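Local coordinates for probable outer membrane protein (Pseudomonas aeruginosa, PDB 3DWO), which probably carries long-chain fatty acids or other hydrophobic compounds across the outer membrane, as a beta-barrel channel of the FadL family, at residues N209-F214 with I236-K241; A11-A16 with R378-L383; R369-P374 with L411-Q416. All coordinates share one frame; numbering follows the deposited sequence.

Contact 1 of 3, residues N209-F214 with I236-K241; sequences NTSPGF and IRNKLK. With C8E ((hydroxyethyloxy)tri(ethyloxy)octane), chain M.
The side chains of Asn209 and Asn238 run antiparallel alongside each other, their amide planes 35° apart, and are joined by one short, nearly straight bond: ND2 of Asn209 gives a hydrogen to OD1 of Asn238 at 2.6 Å, with an N-H...O angle of 171°. The acceptor lies in the amide plane of Asn209 and the donor in the carbonyl plane of Asn238. In both residues CG is anti to the backbone N, which swings each amide into the gap between the chains. ND2 of Asn238 is taken by Leu282 O, so its rotation is fixed from both ends. At the OD1 end of Asn209, NZ of Lys241, its chain bent only at the last torsion, lies 3.1 Å from OD1 and folds back to bond Lys239 O at 2.8 Å.

Strands 201-220 and 226-248 form an antiparallel hairpin of the barrel wall, yet here side chains and water bridge them where the second strand is interrupted. Ser211 points OG, in the crowded position between N and C, at Arg237 O, 2.9 Å away and in the carbonyl plane. The same Arg237 O takes a hydrogen from a water that also donates to Pro212 O at 2.6 Å. Next along, Ile236 lays CG1 against the bare CA of Gly213, at 3.9 Å. A detergent molecule runs past the first strand, its C6 3.5 Å from CG of Pro212.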
# COMPACT_ATOMS: atom_id res chain seq x y z
N ASN A 209 12.66 -7.84 2.60
CA ASN A 209 12.78 -8.95 1.67
C ASN A 209 12.89 -8.51 0.22
O ASN A 209 12.31 -7.50 -0.19
CB ASN A 209 11.60 -9.92 1.78
CG ASN A 209 11.79 -11.16 0.91
OD1 ASN A 209 12.75 -11.90 1.08
ND2 ASN A 209 10.87 -11.38 -0.04
N THR A 210 13.64 -9.28 -0.55
CA THR A 210 13.83 -9.02 -1.97
C THR A 210 13.46 -10.32 -2.69
O THR A 210 13.98 -11.38 -2.37
CB THR A 210 15.29 -8.67 -2.29
OG1 THR A 210 15.66 -7.47 -1.59
CG2 THR A 210 15.47 -8.43 -3.79
N SER A 211 12.54 -10.22 -3.65
CA SER A 211 12.12 -11.40 -4.41
C SER A 211 11.62 -10.98 -5.79
O SER A 211 11.26 -9.82 -6.00
CB SER A 211 11.02 -12.16 -3.66
OG SER A 211 9.84 -11.39 -3.55
N PRO A 212 11.58 -11.92 -6.75
CA PRO A 212 11.14 -11.70 -8.13
C PRO A 212 9.65 -11.87 -8.37
O PRO A 212 8.98 -12.67 -7.72
CB PRO A 212 11.93 -12.74 -8.93
CG PRO A 212 12.85 -13.41 -7.90
CD PRO A 212 12.13 -13.27 -6.61
N GLY A 213 9.15 -11.11 -9.35
CA GLY A 213 7.75 -11.18 -9.71
C GLY A 213 7.63 -11.18 -11.23
O GLY A 213 8.52 -10.72 -11.94
N PHE A 214 6.52 -11.71 -11.73
CA PHE A 214 6.32 -11.76 -13.17
C PHE A 214 4.98 -11.16 -13.57
O PHE A 214 4.01 -11.19 -12.82
CB PHE A 214 6.44 -13.21 -13.64
CG PHE A 214 7.80 -13.81 -13.37
CD1 PHE A 214 8.83 -13.65 -14.29
CD2 PHE A 214 8.06 -14.46 -12.17
CE1 PHE A 214 10.12 -14.13 -14.02
CE2 PHE A 214 9.34 -14.95 -11.88
CZ PHE A 214 10.37 -14.78 -12.81
N ILE A 236 3.24 -11.79 -5.91
CA ILE A 236 4.66 -11.92 -5.65
C ILE A 236 4.88 -12.47 -4.24
O ILE A 236 4.58 -11.80 -3.24
CB ILE A 236 5.38 -10.55 -5.77
CG1 ILE A 236 5.11 -9.94 -7.15
CG2 ILE A 236 6.88 -10.73 -5.56
CD1 ILE A 236 5.81 -8.60 -7.39
N ARG A 237 5.36 -13.71 -4.17
CA ARG A 237 5.64 -14.36 -2.89
C ARG A 237 6.65 -13.46 -2.20
O ARG A 237 7.69 -13.12 -2.76
CB ARG A 237 6.22 -15.75 -3.12
CG ARG A 237 5.26 -16.69 -3.83
CD ARG A 237 4.81 -17.82 -2.91
NE ARG A 237 3.78 -17.41 -1.96
CZ ARG A 237 3.51 -18.07 -0.84
NH1 ARG A 237 4.20 -19.16 -0.52
NH2 ARG A 237 2.55 -17.64 -0.03
N ASN A 238 6.35 -13.10 -0.96
CA ASN A 238 7.19 -12.16 -0.24
C ASN A 238 7.22 -12.42 1.27
O ASN A 238 6.39 -11.91 2.02
CB ASN A 238 6.64 -10.76 -0.57
CG ASN A 238 7.55 -9.64 -0.15
OD1 ASN A 238 8.77 -9.78 -0.09
ND2 ASN A 238 6.95 -8.49 0.13
N LYS A 239 8.19 -13.22 1.70
CA LYS A 239 8.36 -13.54 3.11
C LYS A 239 9.36 -12.57 3.71
O LYS A 239 10.56 -12.67 3.46
CB LYS A 239 8.86 -14.97 3.27
CG LYS A 239 9.13 -15.40 4.70
CD LYS A 239 9.49 -16.88 4.75
CE LYS A 239 9.80 -17.35 6.16
NZ LYS A 239 10.14 -18.81 6.16
N LEU A 240 8.86 -11.63 4.50
CA LEU A 240 9.71 -10.63 5.14
C LEU A 240 10.48 -11.25 6.30
O LEU A 240 9.94 -12.05 7.07
CB LEU A 240 8.85 -9.46 5.64
CG LEU A 240 8.34 -8.43 4.62
CD1 LEU A 240 7.93 -9.09 3.32
CD2 LEU A 240 7.16 -7.67 5.23
N LYS A 241 11.75 -10.88 6.41
CA LYS A 241 12.60 -11.41 7.46
C LYS A 241 13.33 -10.27 8.17
O LYS A 241 13.69 -9.28 7.54
CB LYS A 241 13.61 -12.39 6.87
CG LYS A 241 12.96 -13.51 6.07
CD LYS A 241 13.99 -14.41 5.43
CE LYS A 241 13.39 -15.15 4.24
NZ LYS A 241 12.89 -14.21 3.18
C1 C8E M . 13.35 -15.84 -3.43
C2 C8E M . 13.81 -14.48 -3.66
C3 C8E M . 15.19 -14.34 -4.04
C4 C8E M . 15.35 -13.02 -4.63
C5 C8E M . 16.52 -13.03 -5.54
C6 C8E M . 16.11 -12.67 -6.88
C7 C8E M . 16.39 -13.90 -7.58
C8 C8E M . 16.70 -13.55 -8.99
O9 C8E M . 15.80 -13.43 -10.07
C10 C8E M . 15.03 -14.57 -10.46
C11 C8E M . 14.19 -14.11 -11.60
O12 C8E M . 14.94 -14.07 -12.83
O HOH W 1 10.22 -14.51 -0.60
O HOH W 2 8.72 -13.86 -5.41

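Contact 2 of 3, residues A11-A16 with R378-L383; sequences AGWGRA and RYFASL. With C8E ((hydroxyethyloxy)tri(ethyloxy)octane), chain F; C8E ((hydroxyethyloxy)tri(ethyloxy)octane), chain E.
A Schellman motif ends helix 10-14 near the N-terminus, and its last turn rests on strand 378-388 of the barrel wall. Ala16, with positive phi, is the C-prime residue: its N bonds Trp13 O at 3.2 Å, while Met17 N reaches back to Gly12 O. The turn brings Ala16 CB to 3.8 Å from Ser382 OG and, more loosely, to 4.4 Å from Phe380 CB.

Ser382 faces the helix end. Its OG, anti to the carbonyl carbon, is hydrogen-bonded to Ser402 OG on the adjoining strand and lies near Trp13 O, a weak and unsettled bond at most. The methylene of the same serine meets Gly14 O, CB to O 3.4 Å. In the FadL family the N-terminal part of the chain lies inside the barrel; here, accordingly, the helix meets Phe380 and Ser382, the alternate residues of the strand, while Ala381 points away from it.

Farther along the strand the contact is aromatic. The indole of Trp13 and the phenyl ring of Phe380 meet at a slant, CZ3 coming to the edge of the phenyl ring, near its plane, 4.0 Å from CE1. The ether chain of a detergent runs on past the pair: its C11 lies at the indole edge, 4.0 Å from Trp13 CH2, and its C14 approaches NH1 of Arg378 at 3.4 Å. The guanidinium of Arg378 is paired with Asp375 through NH2.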
# COMPACT_ATOMS: atom_id res chain seq x y z
N ALA A 11 1.20 11.96 -16.23
CA ALA A 11 0.10 12.00 -17.19
C ALA A 11 -1.00 11.08 -16.67
O ALA A 11 -2.17 11.45 -16.65
CB ALA A 11 0.58 11.53 -18.56
N GLY A 12 -0.62 9.88 -16.23
CA GLY A 12 -1.59 8.94 -15.70
C GLY A 12 -2.34 9.54 -14.51
O GLY A 12 -3.57 9.45 -14.43
N TRP A 13 -1.60 10.15 -13.58
CA TRP A 13 -2.23 10.76 -12.41
C TRP A 13 -3.21 11.84 -12.83
O TRP A 13 -4.26 12.01 -12.20
CB TRP A 13 -1.18 11.37 -11.48
CG TRP A 13 -0.62 10.40 -10.48
CD1 TRP A 13 0.60 9.78 -10.53
CD2 TRP A 13 -1.29 9.89 -9.32
NE1 TRP A 13 0.73 8.92 -9.47
CE2 TRP A 13 -0.41 8.96 -8.72
CE3 TRP A 13 -2.54 10.12 -8.74
CZ2 TRP A 13 -0.75 8.26 -7.55
CZ3 TRP A 13 -2.88 9.42 -7.58
CH2 TRP A 13 -1.98 8.50 -7.00
N GLY A 14 -2.87 12.56 -13.90
CA GLY A 14 -3.73 13.62 -14.39
C GLY A 14 -5.10 13.16 -14.85
O GLY A 14 -6.06 13.93 -14.83
N ARG A 15 -5.20 11.91 -15.28
CA ARG A 15 -6.49 11.38 -15.74
C ARG A 15 -6.99 10.23 -14.87
O ARG A 15 -7.72 9.36 -15.34
CB ARG A 15 -6.39 10.94 -17.20
CG ARG A 15 -5.17 10.10 -17.53
CD ARG A 15 -5.16 9.71 -19.00
NE ARG A 15 -3.98 8.92 -19.33
CZ ARG A 15 -2.90 9.39 -19.94
NH1 ARG A 15 -2.84 10.66 -20.32
NH2 ARG A 15 -1.87 8.60 -20.17
N ALA A 16 -6.60 10.25 -13.60
CA ALA A 16 -6.99 9.22 -12.64
C ALA A 16 -6.67 7.82 -13.13
O ALA A 16 -7.42 6.88 -12.87
CB ALA A 16 -8.49 9.34 -12.33
N ARG A 378 -12.65 4.74 -2.12
CA ARG A 378 -12.20 6.09 -2.45
C ARG A 378 -12.71 6.56 -3.80
O ARG A 378 -12.97 5.77 -4.70
CB ARG A 378 -10.67 6.20 -2.52
CG ARG A 378 -9.88 5.62 -1.36
CD ARG A 378 -9.62 4.13 -1.56
NE ARG A 378 -8.59 3.65 -0.65
CZ ARG A 378 -7.29 3.90 -0.79
NH1 ARG A 378 -6.87 4.63 -1.81
NH2 ARG A 378 -6.42 3.43 0.09
N TYR A 379 -12.87 7.88 -3.92
CA TYR A 379 -13.25 8.49 -5.18
C TYR A 379 -12.03 9.33 -5.53
O TYR A 379 -11.53 10.08 -4.70
CB TYR A 379 -14.46 9.42 -5.02
CG TYR A 379 -15.80 8.76 -5.26
CD1 TYR A 379 -15.98 7.82 -6.27
CD2 TYR A 379 -16.92 9.12 -4.50
CE1 TYR A 379 -17.22 7.25 -6.52
CE2 TYR A 379 -18.17 8.57 -4.74
CZ TYR A 379 -18.31 7.63 -5.75
OH TYR A 379 -19.55 7.08 -5.98
N PHE A 380 -11.52 9.17 -6.75
CA PHE A 380 -10.36 9.93 -7.18
C PHE A 380 -10.77 10.99 -8.20
O PHE A 380 -11.52 10.70 -9.14
CB PHE A 380 -9.24 9.16 -7.95
CG PHE A 380 -8.42 8.30 -7.14
CD1 PHE A 380 -7.04 8.34 -7.26
CD2 PHE A 380 -8.99 7.33 -6.32
CE1 PHE A 380 -6.22 7.44 -6.58
CE2 PHE A 380 -8.18 6.42 -5.63
CZ PHE A 380 -6.80 6.47 -5.76
N ALA A 381 -10.30 12.22 -7.99
CA ALA A 381 -10.58 13.33 -8.90
C ALA A 381 -9.24 13.93 -9.31
O ALA A 381 -8.50 14.42 -8.45
CB ALA A 381 -11.45 14.38 -8.20
N SER A 382 -8.93 13.89 -10.60
CA SER A 382 -7.65 14.41 -11.08
C SER A 382 -7.73 15.44 -12.20
O SER A 382 -8.65 15.42 -13.02
CB SER A 382 -6.77 13.25 -11.58
OG SER A 382 -6.62 12.23 -10.61
N LEU A 383 -6.72 16.31 -12.23
CA LEU A 383 -6.58 17.35 -13.25
C LEU A 383 -5.11 17.31 -13.66
O LEU A 383 -4.23 17.14 -12.81
CB LEU A 383 -6.91 18.73 -12.68
CG LEU A 383 -8.37 19.00 -12.30
CD1 LEU A 383 -8.47 20.40 -11.72
CD2 LEU A 383 -9.26 18.86 -13.54
C2 C8E F . -16.80 13.67 -3.33
C3 C8E F . -17.94 13.06 -2.66
C4 C8E F . -17.49 12.63 -1.34
C5 C8E F . -17.92 11.22 -1.11
C6 C8E F . -17.02 10.52 -0.20
C7 C8E F . -16.27 9.69 -1.14
C8 C8E F . -16.12 8.30 -0.63
O9 C8E F . -16.26 7.10 -1.38
C10 C8E F . -17.50 6.83 -2.01
C11 C8E F . -17.33 5.53 -2.74
C1 C8E E . 6.87 5.62 2.53
C2 C8E E . 5.43 5.52 2.66
C3 C8E E . 4.75 4.92 1.51
C4 C8E E . 4.25 6.01 0.69
C5 C8E E . 2.86 5.69 0.28
C6 C8E E . 2.50 6.48 -0.87
C7 C8E E . 1.08 6.20 -0.92
C8 C8E E . 0.37 7.47 -1.17
O9 C8E E . -0.92 7.63 -1.71
C10 C8E E . -1.21 7.14 -3.00
C11 C8E E . -2.66 7.49 -3.22
O12 C8E E . -3.48 6.92 -2.18
C13 C8E E . -4.83 7.47 -2.09
C14 C8E E . -5.68 7.60 -0.79
O15 C8E E . -5.36 8.16 0.52
C16 C8E E . -4.81 7.15 1.39
C17 C8E E . -5.85 6.39 2.23
O18 C8E E . -6.02 6.59 3.65
C19 C8E E . -5.18 5.70 4.44
C20 C8E E . -5.75 4.56 5.36
O21 C8E E . -5.65 3.21 4.92

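Contact 3 of 3, residues R369-P374 with L411-Q416; sequences RDPRIP and LKTVNQ. With C8E ((hydroxyethyloxy)tri(ethyloxy)octane), chain D; C8E ((hydroxyethyloxy)tri(ethyloxy)octane), chain E.
Leu411, at the end of strand 395-411, carries its side chain in against the loop segment 369-374. From CB the chain leads to CG, anti to the carbonyl carbon although chi1 (-92°) is well off the staggered value, and there it forks. CD1 is directed between two residues: NE of Arg369 lies 4.2 Å from it, with the methyl at the edge of the guanidinium and near its plane, and CB of Pro374 is equally near. The other branch, CD2, turns to Pro371 and meets the ring at CG, 4.1 Å away. Leu411 thus touches Pro371, Pro374 and Arg369, the arginine crossing it at about a right angle. The guanidinium itself is held by Asn366, Thr364 and Pro410 O.

These are two loops of the barrel, one linking strands 351-360 and 378-388, the other strands 395-411 and 423-441, and Leu411 and Pro374 both also rest on Ala428 of strand 423-441. Two residues on, Thr413 adds the polar part. Its OG1 donates to Arg369 O at 2.8 Å, in the carbonyl plane and on a lone pair, while its CG2 lies 3.8 Å from Asp370 CB. The same carbonyl takes a second hydrogen from a water at 2.6 Å, and that water accepts from Lys412 N, so two bonds grip Arg369 O. Asp370 turns its carboxylate to Tyr331 OH and, at a longer range, Arg372 NH1, and its OD1 lies 3.0 Å from C2 of a detergent molecule.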
# COMPACT_ATOMS: atom_id res chain seq x y z
N ARG A 369 -10.95 -4.46 10.06
CA ARG A 369 -10.23 -3.21 9.89
C ARG A 369 -9.70 -2.67 11.21
O ARG A 369 -10.41 -2.67 12.22
CB ARG A 369 -11.10 -2.16 9.21
CG ARG A 369 -10.35 -0.88 8.81
CD ARG A 369 -11.20 -0.08 7.84
NE ARG A 369 -12.58 -0.16 8.25
CZ ARG A 369 -13.58 -0.60 7.50
NH1 ARG A 369 -13.37 -1.00 6.25
NH2 ARG A 369 -14.79 -0.67 8.01
N ASP A 370 -8.45 -2.21 11.21
CA ASP A 370 -7.84 -1.67 12.41
C ASP A 370 -7.13 -0.35 12.10
O ASP A 370 -7.16 0.12 10.97
CB ASP A 370 -6.87 -2.70 13.01
CG ASP A 370 -5.71 -3.01 12.10
OD1 ASP A 370 -5.55 -2.30 11.08
OD2 ASP A 370 -4.94 -3.95 12.41
N PRO A 371 -6.49 0.27 13.11
CA PRO A 371 -5.80 1.55 12.91
C PRO A 371 -4.59 1.57 11.98
O PRO A 371 -4.20 2.64 11.51
CB PRO A 371 -5.41 1.95 14.34
CG PRO A 371 -6.47 1.25 15.18
CD PRO A 371 -6.52 -0.10 14.53
N ARG A 372 -4.00 0.41 11.70
CA ARG A 372 -2.83 0.35 10.81
C ARG A 372 -3.17 0.83 9.40
O ARG A 372 -2.48 1.67 8.83
CB ARG A 372 -2.28 -1.08 10.72
CG ARG A 372 -1.86 -1.67 12.03
CD ARG A 372 -0.93 -2.87 11.85
NE ARG A 372 -0.29 -3.17 13.12
CZ ARG A 372 -0.68 -4.12 13.97
NH1 ARG A 372 -1.72 -4.90 13.68
NH2 ARG A 372 -0.05 -4.25 15.12
N ILE A 373 -4.25 0.26 8.85
CA ILE A 373 -4.72 0.58 7.50
C ILE A 373 -6.24 0.79 7.60
O ILE A 373 -7.02 -0.08 7.24
CB ILE A 373 -4.48 -0.59 6.52
CG1 ILE A 373 -3.04 -1.10 6.62
CG2 ILE A 373 -4.78 -0.13 5.10
CD1 ILE A 373 -1.99 -0.13 6.12
N PRO A 374 -6.67 1.95 8.11
CA PRO A 374 -8.10 2.22 8.24
C PRO A 374 -8.71 2.88 7.01
O PRO A 374 -9.24 3.99 7.11
CB PRO A 374 -8.15 3.14 9.45
CG PRO A 374 -6.93 4.03 9.19
CD PRO A 374 -5.87 3.02 8.75
N LEU A 411 -14.43 1.35 12.95
CA LEU A 411 -13.38 0.49 13.48
C LEU A 411 -14.04 -0.19 14.67
O LEU A 411 -14.42 0.46 15.64
CB LEU A 411 -12.17 1.30 13.94
CG LEU A 411 -11.06 1.52 12.91
CD1 LEU A 411 -11.63 2.11 11.65
CD2 LEU A 411 -9.99 2.43 13.49
N LYS A 412 -14.19 -1.51 14.57
CA LYS A 412 -14.82 -2.30 15.62
C LYS A 412 -13.85 -3.39 16.04
O LYS A 412 -14.26 -4.46 16.49
CB LYS A 412 -16.09 -2.95 15.08
CG LYS A 412 -17.13 -1.97 14.53
CD LYS A 412 -17.85 -1.24 15.65
CE LYS A 412 -19.06 -0.49 15.11
NZ LYS A 412 -19.87 0.15 16.19
N THR A 413 -12.57 -3.10 15.88
CA THR A 413 -11.49 -4.03 16.18
C THR A 413 -11.52 -4.68 17.56
O THR A 413 -11.68 -4.01 18.58
CB THR A 413 -10.13 -3.34 16.01
OG1 THR A 413 -10.22 -2.38 14.96
CG2 THR A 413 -9.06 -4.37 15.64
N VAL A 414 -11.37 -6.00 17.58
CA VAL A 414 -11.33 -6.76 18.82
C VAL A 414 -9.99 -7.50 18.82
O VAL A 414 -9.61 -8.10 17.82
CB VAL A 414 -12.50 -7.79 18.86
CG1 VAL A 414 -12.34 -8.72 20.06
CG2 VAL A 414 -13.84 -7.06 18.95
N ASN A 415 -9.26 -7.42 19.93
CA ASN A 415 -7.97 -8.11 20.03
C ASN A 415 -8.16 -9.53 20.58
O ASN A 415 -8.92 -9.73 21.52
CB ASN A 415 -7.00 -7.36 20.96
CG ASN A 415 -6.03 -6.46 20.20
OD1 ASN A 415 -5.78 -6.68 19.01
ND2 ASN A 415 -5.47 -5.46 20.89
N GLN A 416 -7.45 -10.49 20.00
CA GLN A 416 -7.52 -11.86 20.47
C GLN A 416 -6.94 -11.94 21.89
O GLN A 416 -6.34 -10.98 22.38
CB GLN A 416 -6.72 -12.77 19.53
CG GLN A 416 -5.28 -12.31 19.33
CD GLN A 416 -4.54 -13.20 18.36
OE1 GLN A 416 -4.13 -14.31 18.71
NE2 GLN A 416 -4.38 -12.72 17.13
C1 C8E D . -6.65 -3.37 7.77
C2 C8E D . -5.32 -3.43 8.35
C3 C8E D . -4.38 -4.32 7.67
C4 C8E D . -3.10 -4.16 8.34
C5 C8E D . -2.03 -4.63 7.42
C6 C8E D . -0.75 -4.08 7.83
C7 C8E D . 0.15 -5.04 7.20
C8 C8E D . 1.33 -4.32 6.65
O9 C8E D . 2.69 -4.65 6.85
C10 C8E D . 3.21 -4.65 8.17
C11 C8E D . 4.65 -5.04 8.04
O12 C8E D . 4.82 -6.45 8.26
C13 C8E D . 5.56 -6.82 9.46
C14 C8E D . 4.97 -6.97 10.90
O15 C8E D . 5.05 -8.04 11.88
C16 C8E D . 3.97 -8.98 11.75
C17 C8E D . 2.72 -8.66 12.60
O18 C8E D . 2.74 -7.73 13.70
C19 C8E D . 3.04 -8.36 14.98
C20 C8E D . 2.08 -8.26 16.23
O21 C8E D . 2.31 -7.23 17.20
C1 C8E E . 6.87 5.62 2.53
C2 C8E E . 5.43 5.52 2.66
C3 C8E E . 4.75 4.92 1.51
C4 C8E E . 4.25 6.01 0.69
C5 C8E E . 2.86 5.69 0.28
C6 C8E E . 2.50 6.48 -0.87
C7 C8E E . 1.08 6.20 -0.92
C8 C8E E . 0.37 7.47 -1.17
O9 C8E E . -0.92 7.63 -1.71
C10 C8E E . -1.21 7.14 -3.00
C11 C8E E . -2.66 7.49 -3.22
O12 C8E E . -3.48 6.92 -2.18
C13 C8E E . -4.83 7.47 -2.09
C14 C8E E . -5.68 7.60 -0.79
O15 C8E E . -5.36 8.16 0.52
C16 C8E E . -4.81 7.15 1.39
C17 C8E E . -5.85 6.39 2.23
O18 C8E E . -6.02 6.59 3.65
C19 C8E E . -5.18 5.70 4.44
C20 C8E E . -5.75 4.56 5.36
O21 C8E E . -5.65 3.21 4.92
O HOH W 3 -12.99 -2.89 12.56

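Overall arrangement
All three contacts belong to one antiparallel beta-barrel, with centres 26 to 29 Å apart and no touch between them beyond the chain itself. Contacts 1 and 2 lie on opposite sides of the chain's centre. Contact 1 ties neighbouring strands 201-220 and 226-248 and is nested within the long loop closed by contact 2, which brings the N-terminal helix 10-14 to strand 378-388. Contact 3, between two loops, follows contact 1 along the chain and crosses contact 2, since 369-374 runs almost directly into 378-383. A single detergent molecule touches both contacts 2 and 3, consistent with a barrel interior that receives hydrophobic compounds.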